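Local coordinates for Glyoxalase/bleomycin resistance protein/dioxygenase (Nostoc punctiforme PCC 73102, PDB 3KOL), which binds a metal ion, cobalt in this crystal, and belongs to the vicinal-oxygen-chelate superfamily, probably acting as a dioxygenase or glyoxalase-type lyase, at the interface of chains A and B. Sequence-based numbering; all coordinates share one arbitrary frame. Chains: chain A/B, Glyoxalase/bleomycin resistance protein/dioxygenase.

The interface of chains A and B. Residues chain A 17, 19-21; chain B 101-103.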
ATOM      1  N   LEU A  17      -5.861  -1.859  14.746  1.00 16.08           N
ATOM      2  CA  LEU A  17      -5.417  -1.185  13.533  1.00 15.96           C
ATOM      3  C   LEU A  17      -6.715  -1.206  12.725  1.00 15.34           C
ATOM      4  O   LEU A  17      -7.048  -2.199  12.072  1.00 16.15           O
ATOM      5  CB  LEU A  17      -4.303  -1.981  12.853  1.00 14.78           C
ATOM      6  CG  LEU A  17      -3.007  -2.079  13.673  1.00 15.20           C
ATOM      7  CD1 LEU A  17      -1.888  -2.599  12.787  1.00 11.97           C
ATOM      8  CD2 LEU A  17      -2.625  -0.699  14.231  1.00 15.69           C
ATOM      9  N   LYS A  19      -7.799   0.699  10.051  1.00 14.72           N
ATOM     10  CA  LYS A  19      -7.806   0.859   8.604  1.00 16.15           C
ATOM     11  C   LYS A  19      -6.425   1.221   8.094  1.00 13.93           C
ATOM     12  O   LYS A  19      -5.508   1.476   8.876  1.00 12.18           O
ATOM     13  CB  LYS A  19      -8.780   1.973   8.205  1.00 17.38           C
ATOM     14  CG  LYS A  19      -8.330   3.357   8.656  1.00 21.89           C
ATOM     15  CD  LYS A  19      -9.346   4.437   8.305  1.00 27.67           C
ATOM     16  CE  LYS A  19      -8.788   5.819   8.618  1.00 31.61           C
ATOM     17  NZ  LYS A  19      -9.743   6.914   8.292  1.00 35.51           N
ATOM     18  N   VAL A  20      -6.281   1.208   6.773  1.00 11.26           N
ATOM     19  CA  VAL A  20      -5.037   1.609   6.138  1.00 11.78           C
ATOM     20  C   VAL A  20      -5.277   3.097   5.952  1.00 12.96           C
ATOM     21  O   VAL A  20      -6.195   3.492   5.232  1.00 15.48           O
ATOM     22  CB  VAL A  20      -4.852   0.951   4.753  1.00 10.68           C
ATOM     23  CG1 VAL A  20      -3.740   1.668   3.986  1.00  9.87           C
ATOM     24  CG2 VAL A  20      -4.505  -0.530   4.921  1.00  9.86           C
ATOM     25  N   HIS A  21      -4.471   3.917   6.614  1.00 12.36           N
ATOM     26  CA  HIS A  21      -4.629   5.361   6.535  1.00 12.97           C
ATOM     27  C   HIS A  21      -4.031   5.907   5.244  1.00 12.77           C
ATOM     28  O   HIS A  21      -4.641   6.748   4.582  1.00 12.49           O
ATOM     29  CB  HIS A  21      -3.991   6.017   7.763  1.00 13.16           C
ATOM     30  CG  HIS A  21      -4.225   7.494   7.846  1.00 15.49           C
ATOM     31  ND1 HIS A  21      -3.466   8.407   7.150  1.00 14.96           N
ATOM     32  CD2 HIS A  21      -5.152   8.213   8.526  1.00 16.76           C
ATOM     33  CE1 HIS A  21      -3.913   9.627   7.396  1.00 16.98           C
ATOM     34  NE2 HIS A  21      -4.936   9.537   8.226  1.00 16.42           N
TER
ATOM     35  N   ALA B 101       0.897   2.924   6.158  1.00 10.77           N
ATOM     36  CA  ALA B 101       0.462   3.397   7.463  1.00 11.50           C
ATOM     37  C   ALA B 101      -0.933   2.947   7.853  1.00 11.45           C
ATOM     38  O   ALA B 101      -1.874   3.013   7.059  1.00 11.92           O
ATOM     39  CB  ALA B 101       0.555   4.926   7.515  1.00 12.23           C
ATOM     40  N   PHE B 102      -1.043   2.490   9.096  1.00  8.53           N
ATOM     41  CA  PHE B 102      -2.298   2.023   9.678  1.00 10.00           C
ATOM     42  C   PHE B 102      -2.785   3.043  10.693  1.00 11.78           C
ATOM     43  O   PHE B 102      -1.989   3.639  11.416  1.00 12.02           O
ATOM     44  CB  PHE B 102      -2.080   0.689  10.396  1.00  9.41           C
ATOM     45  CG  PHE B 102      -1.770  -0.452   9.476  1.00  8.54           C
ATOM     46  CD1 PHE B 102      -2.794  -1.138   8.831  1.00  9.97           C
ATOM     47  CD2 PHE B 102      -0.454  -0.844   9.257  1.00  8.60           C
ATOM     48  CE1 PHE B 102      -2.509  -2.206   7.982  1.00  8.45           C
ATOM     49  CE2 PHE B 102      -0.160  -1.905   8.410  1.00  8.91           C
ATOM     50  CZ  PHE B 102      -1.191  -2.588   7.771  1.00  7.41           C
ATOM     51  N   ASP B 103      -4.096   3.227  10.752  1.00 12.57           N
ATOM     52  CA  ASP B 103      -4.703   4.162  11.682  1.00 13.91           C
ATOM     53  C   ASP B 103      -5.121   3.377  12.917  1.00 13.69           C
ATOM     54  O   ASP B 103      -5.520   2.217  12.811  1.00 14.29           O
ATOM     55  CB  ASP B 103      -5.935   4.807  11.040  1.00 15.86           C
ATOM     56  CG  ASP B 103      -6.585   5.844  11.932  1.00 17.73           C
ATOM     57  OD1 ASP B 103      -5.896   6.799  12.335  1.00 20.77           O
ATOM     58  OD2 ASP B 103      -7.788   5.705  12.228  1.00 20.11           O
TER
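A:Leu17 and A:Val20 touch B:Phe102 from opposite sides of its ring plane. The A:Leu17 methyl CD1 sits over the ring near its carbon CG, 3.9 Å away, while the A:Val20 methyl CG2 approaches obliquely past the CE1 edge from the other side, 4.0 Å from that atom. A flat aromatic suits both neighbours: the longer leucine lays a methyl over a face, and the shorter valine meets the edge. The B:Phe102 side chain leaves its strand with CG opposite the carbonyl carbon (chi1 -68°), which turns the ring in between the two methyl groups.

The backbones behind this cluster pair as antiparallel strands, 17-27 of chain A and 96-104 of chain B, extending a sheet across two copies of the protein in the deposited, two-fold symmetric dimer, which is plausibly the biological one. The amide N of B:Asp103 donates to the carbonyl O of A:Lys19 at 2.9 Å, nearly straight at the hydrogen (168°). Next along, A:His21 N reaches B:Ala101 O at 2.8 Å, in a more bent bond. B:His99, a cobalt ligand, lies on the same strand, so the pairing may help to steady the metal site.

On the sheet side away from the ring, A:Lys19, A:His21 and B:Asp103 form the polar rim. The apolar stem of A:Lys19 does the packing, its methylene CG 3.7 Å from B:Asp103 CB. A:His21 CB lies 4.0 Å from the same CB, and its flat polar ring crosses the carboxylate at 41°, with CD2 towards OD1. Opposite charges may attract weakly here, without a salt bridge: A:Lys19 NZ, the side-chain amine nitrogen, stays 4.6 Å from carboxylate oxygen OD2 of B:Asp103.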